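Local coordinates for carbohydrate kinase, FGGY (Novosphingobium aromaticivorans, PDB 3H6E), which probably phosphorylates a sugar or related polyol, being a carbohydrate kinase of the FGGY family, at residues A[370-375]-A[404-409]. Numbering follows the deposited sequence.
Sequences ACLYAA and VRALAS
Ala-406 meets Leu-372 and Ala-375 in a contact built from apolar side chains between helices 363-384 and 401-410. Its CB lies 3.7 Å from CD2 of Leu-372 and 3.8 Å from CB of Ala-375, so one methyl group touches two residues set almost a turn apart on the facing helix. Both alanines direct their CB toward the opposing segment. Leu-372 leaves its helix more obliquely; chi1 (-66°) sets CG beside the backbone N, and chi2 (-164°) then turns CD2 toward the Ala-406 methyl.

Leu-407 extends the contact along the other flank of Ala-375. Its CD1 approaches the main-chain O of Ala-375 at 4.0 Å, a van der Waals approach to the backbone. The CA atoms of Ala-375 and Leu-407 are only 5.5 Å apart, consistent with the small side chain of Ala-375. No hydrogen bond links the two segments.

Ser-409 OG and the guanidinium NE and NH2 of Arg-405 bond away from the contact. Ser-409 OG donates to O of Arg-405 (3.1 Å), while Ser-409 N reaches the same oxygen from the opposite face; two donors thus grip this acceptor. Arg-405 NE and NH2 bond to the main-chain O of Glu-447 and Pro-448, and Ser-409 OG bonds to the main-chain N of Leu-449. Tyr-460 and Leu-457 of helix 457-468 pack on Leu-372 and Ala-406, respectively, helping to bury the contact.

The segment axes approach to 8.7 Å at a crossing angle of -44°, running in broadly the same direction. Helix 363-384 precedes strand 390-394, and helix 401-410 links strand 390-394 to the adjacent parallel strand 415-419 in a beta-alpha-beta crossover. This helix pair belongs to the C-terminal domain of the FGGY kinase, whose layered helices and sheet are characteristic of the actin-like ATPase fold.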
ATOM      1  N   ALA A 370      13.139  -1.001 -21.508  1.00 34.98           N
ATOM      2  CA  ALA A 370      12.910  -0.516 -20.153  1.00 34.41           C
ATOM      3  C   ALA A 370      11.889  -1.409 -19.450  1.00 31.28           C
ATOM      4  O   ALA A 370      12.023  -1.707 -18.266  1.00 27.38           O
ATOM      5  CB  ALA A 370      12.434   0.935 -20.176  1.00 31.08           C
ATOM      6  N   CYS A 371      10.875  -1.834 -20.196  1.00 31.36           N
ATOM      7  CA  CYS A 371       9.842  -2.717 -19.667  1.00 30.92           C
ATOM      8  C   CYS A 371      10.395  -4.092 -19.312  1.00 30.71           C
ATOM      9  O   CYS A 371       9.839  -4.790 -18.464  1.00 31.02           O
ATOM     10  CB  CYS A 371       8.708  -2.870 -20.675  1.00 31.24           C
ATOM     11  SG  CYS A 371       7.801  -1.361 -21.014  1.00 34.21           S
ATOM     12  N   LEU A 372      11.486  -4.480 -19.965  1.00 31.36           N
ATOM     13  CA  LEU A 372      12.104  -5.777 -19.705  1.00 32.35           C
ATOM     14  C   LEU A 372      12.902  -5.746 -18.414  1.00 30.20           C
ATOM     15  O   LEU A 372      12.851  -6.683 -17.619  1.00 28.98           O
ATOM     16  CB  LEU A 372      13.015  -6.199 -20.863  1.00 32.86           C
ATOM     17  CG  LEU A 372      12.353  -6.500 -22.211  1.00 36.49           C
ATOM     18  CD1 LEU A 372      13.317  -7.267 -23.115  1.00 38.99           C
ATOM     19  CD2 LEU A 372      11.058  -7.275 -22.023  1.00 32.22           C
ATOM     20  N   TYR A 373      13.642  -4.659 -18.218  1.00 29.80           N
ATOM     21  CA  TYR A 373      14.466  -4.475 -17.030  1.00 29.03           C
ATOM     22  C   TYR A 373      13.618  -4.489 -15.758  1.00 28.73           C
ATOM     23  O   TYR A 373      14.060  -4.964 -14.709  1.00 27.44           O
ATOM     24  CB  TYR A 373      15.258  -3.165 -17.137  1.00 29.30           C
ATOM     25  CG  TYR A 373      15.796  -2.651 -15.819  1.00 30.29           C
ATOM     26  CD1 TYR A 373      17.010  -3.101 -15.318  1.00 31.86           C
ATOM     27  CD2 TYR A 373      15.088  -1.716 -15.076  1.00 28.97           C
ATOM     28  CE1 TYR A 373      17.501  -2.634 -14.112  1.00 32.70           C
ATOM     29  CE2 TYR A 373      15.570  -1.245 -13.872  1.00 28.43           C
ATOM     30  CZ  TYR A 373      16.776  -1.704 -13.396  1.00 30.59           C
ATOM     31  OH  TYR A 373      17.261  -1.240 -12.198  1.00 31.55           O
ATOM     32  N   ALA A 374      12.400  -3.966 -15.858  1.00 27.05           N
ATOM     33  CA  ALA A 374      11.502  -3.898 -14.711  1.00 28.51           C
ATOM     34  C   ALA A 374      10.889  -5.266 -14.435  1.00 28.00           C
ATOM     35  O   ALA A 374      10.545  -5.586 -13.297  1.00 26.52           O
ATOM     36  CB  ALA A 374      10.418  -2.848 -14.939  1.00 25.75           C
ATOM     37  N   ALA A 375      10.759  -6.071 -15.483  1.00 27.89           N
ATOM     38  CA  ALA A 375      10.244  -7.427 -15.345  1.00 28.64           C
ATOM     39  C   ALA A 375      11.261  -8.287 -14.610  1.00 27.38           C
ATOM     40  O   ALA A 375      10.907  -9.087 -13.744  1.00 25.65           O
ATOM     41  CB  ALA A 375       9.934  -8.018 -16.706  1.00 28.47           C
ATOM     42  N   VAL A 404       4.166  -6.794 -18.536  1.00 20.00           N
ATOM     43  CA  VAL A 404       3.328  -7.893 -18.069  1.00 20.00           C
ATOM     44  C   VAL A 404       3.644  -9.183 -18.818  1.00 20.00           C
ATOM     45  O   VAL A 404       3.769 -10.254 -18.184  1.00 31.98           O
ATOM     46  CB  VAL A 404       1.832  -7.569 -18.232  1.00 20.00           C
ATOM     47  CG1 VAL A 404       0.983  -8.773 -17.855  1.00 20.00           C
ATOM     48  CG2 VAL A 404       1.454  -6.357 -17.393  1.00 20.00           C
ATOM     49  N   ARG A 405       3.733  -9.134 -20.133  1.00 30.34           N
ATOM     50  CA  ARG A 405       3.995 -10.328 -20.937  1.00 31.90           C
ATOM     51  C   ARG A 405       5.402 -10.885 -20.710  1.00 32.30           C
ATOM     52  O   ARG A 405       5.614 -12.095 -20.768  1.00 34.15           O
ATOM     53  CB  ARG A 405       3.753 -10.053 -22.423  1.00 32.58           C
ATOM     54  CG  ARG A 405       2.310  -9.701 -22.748  1.00 35.32           C
ATOM     55  CD  ARG A 405       2.069  -9.628 -24.243  1.00 34.83           C
ATOM     56  NE  ARG A 405       2.045 -10.953 -24.852  1.00 38.91           N
ATOM     57  CZ  ARG A 405       1.834 -11.176 -26.145  1.00 40.69           C
ATOM     58  NH1 ARG A 405       1.631 -10.155 -26.969  1.00 37.37           N
ATOM     59  NH2 ARG A 405       1.825 -12.417 -26.615  1.00 40.54           N
ATOM     60  N   ALA A 406       6.361 -10.002 -20.456  1.00 31.24           N
ATOM     61  CA  ALA A 406       7.706 -10.438 -20.110  1.00 31.23           C
ATOM     62  C   ALA A 406       7.653 -11.177 -18.781  1.00 30.73           C
ATOM     63  O   ALA A 406       8.381 -12.143 -18.561  1.00 30.08           O
ATOM     64  CB  ALA A 406       8.649  -9.250 -20.025  1.00 29.00           C
ATOM     65  N   LEU A 407       6.778 -10.715 -17.896  1.00 30.71           N
ATOM     66  CA  LEU A 407       6.603 -11.352 -16.600  1.00 31.77           C
ATOM     67  C   LEU A 407       6.016 -12.749 -16.779  1.00 28.66           C
ATOM     68  O   LEU A 407       6.480 -13.714 -16.175  1.00 27.22           O
ATOM     69  CB  LEU A 407       5.700 -10.503 -15.704  1.00 29.24           C
ATOM     70  CG  LEU A 407       5.805 -10.820 -14.214  1.00 26.16           C
ATOM     71  CD1 LEU A 407       7.253 -10.691 -13.754  1.00 26.21           C
ATOM     72  CD2 LEU A 407       4.880  -9.931 -13.396  1.00 25.90           C
ATOM     73  N   ALA A 408       4.996 -12.849 -17.622  1.00 28.52           N
ATOM     74  CA  ALA A 408       4.387 -14.139 -17.927  1.00 31.01           C
ATOM     75  C   ALA A 408       5.423 -15.144 -18.440  1.00 32.35           C
ATOM     76  O   ALA A 408       5.413 -16.315 -18.049  1.00 31.30           O
ATOM     77  CB  ALA A 408       3.273 -13.966 -18.933  1.00 31.11           C
ATOM     78  N   SER A 409       6.321 -14.675 -19.305  1.00 31.27           N
ATOM     79  CA  SER A 409       7.362 -15.523 -19.881  1.00 31.42           C
ATOM     80  C   SER A 409       8.344 -16.002 -18.822  1.00 29.89           C
ATOM     81  O   SER A 409       8.736 -17.170 -18.805  1.00 30.32           O
ATOM     82  CB  SER A 409       8.118 -14.777 -20.983  1.00 32.72           C
ATOM     83  OG  SER A 409       7.243 -14.367 -22.021  1.00 33.51           O
TER